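Local coordinates for protein nigritoxine (Vibrio nigripulchritudo, PDB 5M41) that acts as a bacterial toxin against crustaceans and insects, at residues 464-469 / 492-497; 525-530 / 551-556; 508-513 / 538-543; 574-579 / 699-704. One frame throughout, in Å; residues are numbered along the deposited sequence.

Interaction 1 of 4, residues 464-469 / 492-497; sequences IGLDLT and GNVSQV
L466 and L468 straddle the side chain of V494, each leucine taking one of its two methyls. CD1 of L466 meets CG1 of V494 at 4.0 Å, and CD1 of L468 meets CG2 of V494 at 4.0 Å. Both leucines point across toward the valine and run alongside it in the opposing sense, so methyl touches methyl near the ends of the chains. With CG1 of V494 anti to the backbone N (chi1 178°) and CG2 beside that N, CG1 is turned to L466 and CG2 to L468. The leucines are two residues apart in an extended loop, and this places their side chains on the same side of the backbone. The backbones stay well separated, with CA of L466 and CA of V494 9.1 Å apart, and only 98 Å² is buried in this thin, surface-lying apolar contact. Polar bonds lie on the flanks. N493 bonds through ND2 to Y511 O and through OD1 to N562 N, while the backbones of Q496 and I509 are hydrogen-bonded as strand 496-500 begins. On the other segment T469 is the N-cap of helix 470-473, its N bonded to OE1 of Q472. The arrangement is a connecting loop between helices 444-457 and 470-473 lying, through two leucines, on the lead-in to an outermost strand, 496-500, of a four-stranded antiparallel sheet.

Interaction 2 of 4, residues 525-530 / 551-556; sequences NRLQES and DFRLQH
L527 meets F552 and R553 where a helix packs on a face of an antiparallel sheet: strand 523-532 is an inner strand of the four-stranded meander, and helix 546-555 follows its last strand. The apolar part is a leucine fork against a ring. CD2 of L527 lies 3.8 Å from CE2 of F552, and CD1 of L527 reaches the same CE2 at 3.9 Å, the two side chains crossing obliquely. The same CD1 also covers part of a charged group. It sits 3.6 Å above one face of the R553 guanidinium, displaced toward the rim, and is 3.9 Å from NH2 of R553. R553 can come this far because its chain is stretched from CG to NE (chi2 180°), carrying the guanidinium from the helix to the leucine. Polar bonds fix that group: NE makes a salt bridge with OE2 of E549 one turn back, NH2 bonds to the hydroxyl of Y511, and NH1 bonds to N577 O. Three neighbours therefore grip the buried guanidinium, probably offsetting the cost of burying its charge, and limit its rotation under the leucine. Just past the helix H556, the first residue to leave helical geometry, bonds through NE2 to V497 O, and its CB lies 4.1 Å above the plane of the F552 ring, offset toward the rim.

Interaction 3 of 4, residues 508-513 / 538-543; sequences NITYRK and TKWRDF
R512 reaches W540 by a bend in its chain: CG lies beside the backbone N, and the turn at chi3 (87°) folds the guanidinium down onto the indole, which W540 presents with chi2 at 88°. The two planes are stacked 8° apart with centres 3.3 Å apart. CZ of R512 is 3.4 Å from the centroid of the five-membered ring of W540, over its face, a cation-pi contact, and CD of R512 is 3.5 Å from that of the six-membered ring, also over the face, a CH-pi contact. NH2 of R512 and NE1 of W540, 3.4 Å apart, are both donors and form no hydrogen bond. NH1 turns to OE1 of Q528, a bond modelled doubtfully short. T510 OG1 comes to the edge of the same indole, 3.8 Å from CH2 of W540. Separately, CD1 of I509 packs obliquely on the F543 ring, 3.6 Å from CZ of F543. Strand 523-532 lies between strands 505-515 and 538-542, so these side chains span it: R512, T510 and W540 on one face of the sheet, I509 and F543 on the other, against helix 546-555, where I509 touches F552 and F543 touches E549.

Interaction 4 of 4, residues 574-579 / 699-704; sequences IAVNNP and RATAKN
I574 and N704 meet at about a right angle where the last turn of helix 688-704 packs against a six-stranded antiparallel sheet, at strand 571-576, second from its edge. The branch of I574 that does the touching is CG2, which lies 3.8 Å from ND2 of N704. N704 carries CG trans to its backbone N (chi1 -164°), which sends the amide out from the helix toward the sheet. The amide nitrogen is held by NE2 of H585, on the neighbouring strand 583-589, with a second, weak bond to K473 O. The methyl of I574 thus flanks an amide nitrogen that has its polar partners in H585 and, weakly, K473. V576, two residues on, also points toward the helix and crosses T701 at a slant, CG1 of V576 being 4.1 Å from OG1 of T701. The first torsion of V576 (78°) tucks CG1 between the backbone N and the carbonyl carbon. F560 on edge strand 560-562 is touched by I574, V576 and N704 alike. T701 OG1 bonds to S697 O one turn back along the helix, as buried helical threonines commonly do. One water bridges strand and helix, from the backbone of V576 to the side chain of T701: it accepts a hydrogen bond from V576 N at 2.8 Å and donates one to OG1 of T701 at 2.7 Å.

How the interactions relate
All four interactions lie in the C-terminal part of the chain, on the same side of its centre. Interaction 1 closes first along the sequence; interactions 2 and 3 then alternate their segments, and interaction 4 comes last. Interactions 2 and 3, about 8 Å apart between centres, share the four-stranded sheet 496-542, whose first strand interaction 1 reaches. Helix 546-555 and the residue after it link this sheet to the next, through bonds from segment 551-556 to N577 of interaction 4, about 15 Å from interaction 2 between centres. Interactions 3 and 4 are the farthest apart, about 21 Å between centres. The four contacts thus join a loop, the meander, helices 546-555 and 688-704 and the six-stranded sheet within the C-terminal part of the toxin.

Interaction 1 of 4, residues 464-469 / 492-497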
# COMPACT_ATOMS: atom_id res chain seq x y z
N ILE A 464 21.25 -29.41 -16.93
CA ILE A 464 21.66 -30.26 -15.82
C ILE A 464 22.58 -29.42 -14.94
O ILE A 464 23.64 -28.96 -15.39
CB ILE A 464 22.37 -31.57 -16.29
CG1 ILE A 464 21.38 -32.48 -17.03
CG2 ILE A 464 22.99 -32.31 -15.11
CD1 ILE A 464 22.01 -33.69 -17.71
N GLY A 465 22.16 -29.17 -13.71
CA GLY A 465 22.99 -28.48 -12.73
C GLY A 465 24.16 -29.36 -12.31
O GLY A 465 24.03 -30.59 -12.26
N LEU A 466 25.30 -28.73 -12.03
CA LEU A 466 26.51 -29.46 -11.61
C LEU A 466 26.30 -30.12 -10.25
O LEU A 466 25.55 -29.61 -9.41
CB LEU A 466 27.72 -28.52 -11.59
CG LEU A 466 28.21 -28.00 -12.94
CD1 LEU A 466 28.86 -26.63 -12.79
CD2 LEU A 466 29.17 -28.99 -13.60
N ASP A 467 26.95 -31.27 -10.03
CA ASP A 467 26.74 -32.06 -8.82
C ASP A 467 27.97 -32.02 -7.91
O ASP A 467 28.74 -32.98 -7.82
CB ASP A 467 26.37 -33.50 -9.19
CG ASP A 467 25.38 -34.12 -8.22
OD1 ASP A 467 25.12 -33.53 -7.15
OD2 ASP A 467 24.87 -35.22 -8.53
N LEU A 468 28.14 -30.89 -7.22
CA LEU A 468 29.37 -30.61 -6.48
C LEU A 468 29.38 -31.19 -5.07
O LEU A 468 28.33 -31.33 -4.43
CB LEU A 468 29.62 -29.10 -6.41
CG LEU A 468 29.55 -28.25 -7.68
CD1 LEU A 468 29.70 -26.78 -7.33
CD2 LEU A 468 30.59 -28.67 -8.72
N THR A 469 30.58 -31.53 -4.60
CA THR A 469 30.76 -32.00 -3.24
C THR A 469 30.78 -30.83 -2.25
O THR A 469 30.98 -29.68 -2.64
CB THR A 469 32.03 -32.87 -3.09
OG1 THR A 469 32.11 -33.38 -1.75
CG2 THR A 469 33.30 -32.09 -3.40
N GLY A 492 38.22 -20.83 -10.46
CA GLY A 492 37.25 -21.81 -10.92
C GLY A 492 35.88 -21.55 -10.32
O GLY A 492 35.17 -22.49 -9.92
N ASN A 493 35.50 -20.27 -10.27
CA ASN A 493 34.18 -19.90 -9.77
C ASN A 493 33.10 -20.42 -10.71
O ASN A 493 33.29 -20.43 -11.94
CB ASN A 493 34.06 -18.38 -9.53
CG ASN A 493 34.81 -17.94 -8.29
OD1 ASN A 493 34.89 -18.67 -7.32
ND2 ASN A 493 35.37 -16.73 -8.32
N VAL A 494 32.02 -20.92 -10.12
CA VAL A 494 30.95 -21.61 -10.84
C VAL A 494 30.02 -20.61 -11.50
O VAL A 494 29.61 -19.60 -10.88
CB VAL A 494 30.15 -22.54 -9.90
CG1 VAL A 494 29.01 -23.22 -10.64
CG2 VAL A 494 31.08 -23.58 -9.27
N SER A 495 29.68 -20.88 -12.75
CA SER A 495 28.79 -20.03 -13.51
C SER A 495 27.35 -20.19 -13.06
O SER A 495 26.94 -21.27 -12.62
CB SER A 495 28.90 -20.32 -15.01
OG SER A 495 28.10 -19.39 -15.74
N GLN A 496 26.57 -19.11 -13.17
CA GLN A 496 25.22 -19.13 -12.69
C GLN A 496 24.22 -18.53 -13.67
O GLN A 496 24.48 -17.48 -14.28
CB GLN A 496 25.19 -18.39 -11.35
CG GLN A 496 24.22 -18.97 -10.36
CD GLN A 496 24.62 -20.34 -9.86
OE1 GLN A 496 25.77 -20.59 -9.55
NE2 GLN A 496 23.64 -21.21 -9.72
N VAL A 497 23.07 -19.18 -13.82
CA VAL A 497 22.07 -18.69 -14.76
C VAL A 497 21.20 -17.63 -14.07
O VAL A 497 20.36 -17.94 -13.22
CB VAL A 497 21.19 -19.80 -15.38
CG1 VAL A 497 20.11 -19.19 -16.25
CG2 VAL A 497 22.03 -20.77 -16.20

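Interaction 2 of 4, residues 525-530 / 551-556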
# COMPACT_ATOMS: atom_id res chain seq x y z
N ASN A 525 37.79 -8.69 -8.46
CA ASN A 525 36.70 -9.61 -8.79
C ASN A 525 35.50 -8.86 -9.34
O ASN A 525 35.18 -7.76 -8.88
CB ASN A 525 36.30 -10.44 -7.56
CG ASN A 525 37.47 -11.24 -6.99
OD1 ASN A 525 37.89 -12.24 -7.56
ND2 ASN A 525 38.01 -10.79 -5.87
N ARG A 526 34.85 -9.44 -10.35
CA ARG A 526 33.67 -8.83 -10.94
C ARG A 526 32.73 -9.88 -11.43
O ARG A 526 33.16 -10.84 -12.08
CB ARG A 526 34.06 -7.91 -12.10
CG ARG A 526 34.22 -6.46 -11.69
CD ARG A 526 34.20 -5.58 -12.93
NE ARG A 526 33.90 -4.20 -12.59
CZ ARG A 526 34.72 -3.17 -12.81
NH1 ARG A 526 35.90 -3.37 -13.39
NH2 ARG A 526 34.34 -1.95 -12.47
N LEU A 527 31.44 -9.69 -11.12
CA LEU A 527 30.39 -10.53 -11.69
C LEU A 527 30.18 -10.11 -13.15
O LEU A 527 29.92 -8.94 -13.45
CB LEU A 527 29.09 -10.39 -10.91
CG LEU A 527 29.05 -11.08 -9.53
CD1 LEU A 527 27.91 -10.55 -8.67
CD2 LEU A 527 29.02 -12.60 -9.66
N GLN A 528 30.31 -11.06 -14.07
CA GLN A 528 30.25 -10.71 -15.48
C GLN A 528 29.40 -11.70 -16.22
O GLN A 528 29.32 -12.87 -15.85
CB GLN A 528 31.65 -10.63 -16.09
CG GLN A 528 32.42 -9.39 -15.67
CD GLN A 528 33.76 -9.24 -16.39
OE1 GLN A 528 34.59 -10.14 -16.38
NE2 GLN A 528 33.98 -8.07 -16.98
N GLU A 529 28.72 -11.22 -17.26
CA GLU A 529 27.99 -12.11 -18.13
C GLU A 529 28.84 -12.42 -19.38
O GLU A 529 29.50 -11.53 -19.93
CB GLU A 529 26.63 -11.51 -18.51
CG GLU A 529 26.71 -10.41 -19.55
CD GLU A 529 25.47 -10.29 -20.43
OE1 GLU A 529 24.90 -11.32 -20.86
OE2 GLU A 529 25.07 -9.14 -20.69
N SER A 530 28.79 -13.67 -19.83
CA SER A 530 29.48 -14.09 -21.06
C SER A 530 28.52 -14.05 -22.24
O SER A 530 27.32 -14.26 -22.08
CB SER A 530 30.06 -15.50 -20.91
OG SER A 530 29.01 -16.43 -20.66
N ASP A 551 19.72 -7.60 -7.88
CA ASP A 551 18.71 -8.62 -8.12
C ASP A 551 19.38 -10.00 -8.33
O ASP A 551 18.94 -11.02 -7.77
CB ASP A 551 17.84 -8.20 -9.31
CG ASP A 551 16.79 -9.23 -9.66
OD1 ASP A 551 15.91 -9.54 -8.83
OD2 ASP A 551 16.81 -9.73 -10.79
N PHE A 552 20.47 -10.04 -9.11
CA PHE A 552 21.19 -11.30 -9.26
C PHE A 552 21.65 -11.84 -7.92
O PHE A 552 21.51 -13.04 -7.63
CB PHE A 552 22.39 -11.16 -10.19
CG PHE A 552 23.33 -12.33 -10.13
CD1 PHE A 552 23.06 -13.49 -10.85
CD2 PHE A 552 24.48 -12.28 -9.36
CE1 PHE A 552 23.91 -14.58 -10.79
CE2 PHE A 552 25.35 -13.36 -9.29
CZ PHE A 552 25.06 -14.52 -10.01
N ARG A 553 22.20 -10.96 -7.09
CA ARG A 553 22.75 -11.36 -5.80
C ARG A 553 21.68 -11.89 -4.86
O ARG A 553 21.97 -12.78 -4.07
CB ARG A 553 23.52 -10.22 -5.16
CG ARG A 553 24.92 -10.03 -5.73
CD ARG A 553 25.60 -8.88 -5.01
NE ARG A 553 26.99 -8.67 -5.40
CZ ARG A 553 28.03 -9.37 -4.95
NH1 ARG A 553 27.87 -10.38 -4.09
NH2 ARG A 553 29.25 -9.05 -5.38
N LEU A 554 20.47 -11.35 -4.95
CA LEU A 554 19.32 -11.87 -4.20
C LEU A 554 18.87 -13.22 -4.76
O LEU A 554 18.66 -14.17 -4.01
CB LEU A 554 18.13 -10.89 -4.24
CG LEU A 554 18.10 -9.65 -3.32
CD1 LEU A 554 16.80 -8.88 -3.56
CD2 LEU A 554 18.22 -10.02 -1.85
N GLN A 555 18.71 -13.30 -6.08
CA GLN A 555 18.26 -14.52 -6.75
C GLN A 555 19.23 -15.68 -6.46
O GLN A 555 18.81 -16.80 -6.24
CB GLN A 555 18.15 -14.26 -8.25
CG GLN A 555 17.34 -15.28 -9.04
CD GLN A 555 17.34 -14.96 -10.52
OE1 GLN A 555 18.09 -15.56 -11.28
NE2 GLN A 555 16.53 -13.99 -10.92
N HIS A 556 20.53 -15.39 -6.43
CA HIS A 556 21.56 -16.39 -6.10
C HIS A 556 22.24 -16.16 -4.78
O HIS A 556 23.46 -16.40 -4.62
CB HIS A 556 22.53 -16.49 -7.26
CG HIS A 556 21.88 -17.04 -8.50
ND1 HIS A 556 21.76 -18.35 -8.72
CD2 HIS A 556 21.21 -16.40 -9.54
CE1 HIS A 556 21.08 -18.55 -9.88
NE2 HIS A 556 20.75 -17.35 -10.37

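Interaction 3 of 4, residues 508-513 / 538-543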
# COMPACT_ATOMS: atom_id res chain seq x y z
N ASN A 508 24.32 -15.76 -18.27
CA ASN A 508 25.28 -16.58 -17.56
C ASN A 508 26.32 -15.71 -16.87
O ASN A 508 27.07 -14.99 -17.53
CB ASN A 508 25.97 -17.56 -18.50
CG ASN A 508 25.02 -18.58 -19.08
OD1 ASN A 508 24.25 -19.22 -18.37
ND2 ASN A 508 25.06 -18.74 -20.39
N ILE A 509 26.35 -15.82 -15.54
CA ILE A 509 27.17 -14.97 -14.70
C ILE A 509 28.25 -15.76 -13.98
O ILE A 509 27.99 -16.83 -13.43
CB ILE A 509 26.29 -14.25 -13.64
CG1 ILE A 509 25.06 -13.62 -14.31
CG2 ILE A 509 27.10 -13.22 -12.85
CD1 ILE A 509 25.37 -12.57 -15.37
N THR A 510 29.46 -15.22 -13.99
CA THR A 510 30.57 -15.83 -13.28
C THR A 510 31.27 -14.73 -12.54
O THR A 510 31.41 -13.62 -13.07
CB THR A 510 31.57 -16.48 -14.28
OG1 THR A 510 30.90 -17.52 -14.98
CG2 THR A 510 32.81 -17.07 -13.57
N TYR A 511 31.69 -15.03 -11.31
CA TYR A 511 32.52 -14.10 -10.57
C TYR A 511 33.99 -14.22 -11.01
O TYR A 511 34.71 -15.11 -10.56
CB TYR A 511 32.39 -14.35 -9.07
CG TYR A 511 32.32 -13.12 -8.22
CD1 TYR A 511 31.65 -13.16 -7.00
CD2 TYR A 511 32.88 -11.92 -8.64
CE1 TYR A 511 31.56 -12.04 -6.19
CE2 TYR A 511 32.79 -10.78 -7.84
CZ TYR A 511 32.13 -10.86 -6.61
OH TYR A 511 32.01 -9.77 -5.79
N ARG A 512 34.43 -13.30 -11.86
CA ARG A 512 35.73 -13.42 -12.53
C ARG A 512 36.76 -12.43 -12.02
O ARG A 512 36.40 -11.37 -11.50
CB ARG A 512 35.56 -13.17 -14.01
CG ARG A 512 34.75 -14.21 -14.74
CD ARG A 512 34.39 -13.66 -16.10
NE ARG A 512 35.41 -13.92 -17.10
CZ ARG A 512 36.11 -13.00 -17.76
NH1 ARG A 512 35.94 -11.70 -17.55
NH2 ARG A 512 36.99 -13.38 -18.66
N LYS A 513 38.05 -12.77 -12.20
CA LYS A 513 39.11 -11.88 -11.75
C LYS A 513 39.69 -11.11 -12.93
O LYS A 513 40.36 -11.69 -13.79
CB LYS A 513 40.20 -12.63 -10.97
CG LYS A 513 40.80 -11.80 -9.84
CD LYS A 513 41.71 -12.59 -8.92
CE LYS A 513 40.95 -13.39 -7.86
NZ LYS A 513 40.76 -12.63 -6.59
N THR A 538 34.03 -16.03 -27.17
CA THR A 538 33.36 -15.70 -25.91
C THR A 538 33.91 -14.38 -25.40
O THR A 538 35.11 -14.23 -25.25
CB THR A 538 33.51 -16.80 -24.85
OG1 THR A 538 32.90 -17.99 -25.34
CG2 THR A 538 32.79 -16.39 -23.53
N LYS A 539 33.02 -13.43 -25.19
CA LYS A 539 33.35 -12.13 -24.61
C LYS A 539 32.61 -11.99 -23.26
O LYS A 539 31.74 -12.79 -22.93
CB LYS A 539 32.90 -11.01 -25.55
CG LYS A 539 33.54 -11.00 -26.94
CD LYS A 539 34.94 -10.41 -26.89
CE LYS A 539 35.44 -10.05 -28.28
NZ LYS A 539 36.93 -9.89 -28.28
N TRP A 540 32.95 -10.95 -22.50
CA TRP A 540 32.41 -10.75 -21.16
C TRP A 540 32.06 -9.32 -20.93
O TRP A 540 32.75 -8.44 -21.43
CB TRP A 540 33.45 -11.15 -20.13
CG TRP A 540 33.74 -12.62 -20.16
CD1 TRP A 540 34.69 -13.29 -20.94
CD2 TRP A 540 33.07 -13.68 -19.39
NE1 TRP A 540 34.65 -14.64 -20.71
CE2 TRP A 540 33.71 -14.94 -19.78
CE3 TRP A 540 32.04 -13.70 -18.44
CZ2 TRP A 540 33.33 -16.17 -19.23
CZ3 TRP A 540 31.67 -14.94 -17.90
CH2 TRP A 540 32.30 -16.14 -18.28
N ARG A 541 30.99 -9.07 -20.17
CA ARG A 541 30.67 -7.70 -19.77
C ARG A 541 30.04 -7.60 -18.36
O ARG A 541 29.36 -8.53 -17.89
CB ARG A 541 29.78 -7.01 -20.82
CG ARG A 541 28.39 -7.60 -20.95
CD ARG A 541 27.69 -7.20 -22.24
NE ARG A 541 26.61 -8.14 -22.54
CZ ARG A 541 26.13 -8.41 -23.75
NH1 ARG A 541 26.61 -7.80 -24.84
NH2 ARG A 541 25.17 -9.32 -23.87
N ASP A 542 30.27 -6.46 -17.72
CA ASP A 542 29.69 -6.13 -16.41
C ASP A 542 28.17 -6.09 -16.44
O ASP A 542 27.57 -5.91 -17.50
CB ASP A 542 30.17 -4.74 -15.97
CG ASP A 542 31.63 -4.71 -15.59
OD1 ASP A 542 32.21 -5.78 -15.31
OD2 ASP A 542 32.21 -3.61 -15.58
N PHE A 543 27.54 -6.24 -15.27
CA PHE A 543 26.16 -5.79 -15.13
C PHE A 543 26.12 -4.31 -15.50
O PHE A 543 26.99 -3.54 -15.07
CB PHE A 543 25.64 -6.02 -13.71
CG PHE A 543 25.25 -7.45 -13.42
CD1 PHE A 543 24.16 -8.02 -14.05
CD2 PHE A 543 25.97 -8.21 -12.52
CE1 PHE A 543 23.79 -9.34 -13.78
CE2 PHE A 543 25.61 -9.52 -12.25
CZ PHE A 543 24.52 -10.09 -12.89

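Interaction 4 of 4, residues 574-579 / 699-704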
# COMPACT_ATOMS: atom_id res chain seq x y z
N ILE A 574 36.27 -16.99 0.79
CA ILE A 574 35.03 -17.59 0.27
C ILE A 574 33.83 -16.76 0.77
O ILE A 574 33.60 -16.64 2.00
CB ILE A 574 34.87 -19.07 0.71
CG1 ILE A 574 36.20 -19.86 0.62
CG2 ILE A 574 33.75 -19.76 -0.08
CD1 ILE A 574 36.73 -20.09 -0.79
N ALA A 575 33.10 -16.17 -0.17
CA ALA A 575 32.09 -15.15 0.14
C ALA A 575 30.75 -15.44 -0.51
O ALA A 575 30.68 -15.78 -1.70
CB ALA A 575 32.59 -13.77 -0.31
N VAL A 576 29.69 -15.28 0.27
CA VAL A 576 28.35 -15.55 -0.22
C VAL A 576 27.87 -14.37 -1.12
O VAL A 576 28.38 -13.25 -0.99
CB VAL A 576 27.38 -15.87 0.95
CG1 VAL A 576 26.94 -14.60 1.68
CG2 VAL A 576 26.16 -16.63 0.44
N ASN A 577 26.96 -14.64 -2.07
CA ASN A 577 26.45 -13.59 -2.95
C ASN A 577 25.52 -12.59 -2.27
O ASN A 577 25.46 -11.42 -2.69
CB ASN A 577 25.69 -14.18 -4.12
CG ASN A 577 26.60 -14.84 -5.14
OD1 ASN A 577 27.80 -14.57 -5.19
ND2 ASN A 577 26.02 -15.70 -5.96
N ASN A 578 24.78 -13.04 -1.24
CA ASN A 578 23.76 -12.20 -0.56
C ASN A 578 24.21 -10.75 -0.43
O ASN A 578 25.27 -10.49 0.15
CB ASN A 578 23.45 -12.74 0.84
CG ASN A 578 22.16 -12.15 1.41
OD1 ASN A 578 21.95 -10.92 1.44
ND2 ASN A 578 21.28 -13.03 1.86
N PRO A 579 23.42 -9.80 -0.96
CA PRO A 579 23.94 -8.44 -0.96
C PRO A 579 23.99 -7.79 0.43
O PRO A 579 24.59 -6.75 0.58
CB PRO A 579 22.97 -7.69 -1.90
CG PRO A 579 21.71 -8.46 -1.85
CD PRO A 579 22.07 -9.89 -1.57
N ARG A 699 24.82 -16.84 9.12
CA ARG A 699 24.56 -18.25 9.37
C ARG A 699 25.00 -19.15 8.20
O ARG A 699 25.64 -20.19 8.42
CB ARG A 699 23.07 -18.46 9.68
CG ARG A 699 22.68 -18.01 11.08
CD ARG A 699 21.17 -18.08 11.31
NE ARG A 699 20.82 -17.61 12.65
CZ ARG A 699 19.60 -17.22 13.03
NH1 ARG A 699 18.60 -17.21 12.16
NH2 ARG A 699 19.39 -16.83 14.29
N ALA A 700 24.69 -18.75 6.97
CA ALA A 700 25.15 -19.48 5.78
C ALA A 700 26.69 -19.54 5.71
O ALA A 700 27.26 -20.57 5.34
CB ALA A 700 24.56 -18.89 4.50
N THR A 701 27.36 -18.44 6.08
CA THR A 701 28.81 -18.36 6.02
C THR A 701 29.44 -19.27 7.07
O THR A 701 30.35 -20.02 6.75
CB THR A 701 29.29 -16.89 6.13
OG1 THR A 701 28.79 -16.15 5.01
CG2 THR A 701 30.80 -16.79 6.14
N ALA A 702 28.91 -19.24 8.30
CA ALA A 702 29.34 -20.17 9.37
C ALA A 702 29.20 -21.62 8.92
O ALA A 702 30.12 -22.43 9.08
CB ALA A 702 28.54 -19.94 10.64
N LYS A 703 28.05 -21.94 8.34
CA LYS A 703 27.77 -23.29 7.90
C LYS A 703 28.70 -23.73 6.76
O LYS A 703 29.26 -24.83 6.79
CB LYS A 703 26.31 -23.39 7.45
CG LYS A 703 25.94 -24.78 6.96
CD LYS A 703 24.47 -24.90 6.60
CE LYS A 703 24.18 -26.32 6.14
NZ LYS A 703 22.76 -26.68 6.37
N ASN A 704 28.85 -22.87 5.77
CA ASN A 704 29.66 -23.19 4.60
C ASN A 704 31.15 -23.47 4.91
O ASN A 704 31.79 -24.22 4.19
CB ASN A 704 29.54 -22.10 3.54
CG ASN A 704 30.02 -22.56 2.18
OD1 ASN A 704 29.53 -23.56 1.65
ND2 ASN A 704 31.01 -21.85 1.62
O HOH W 1 30.20 -14.91 3.02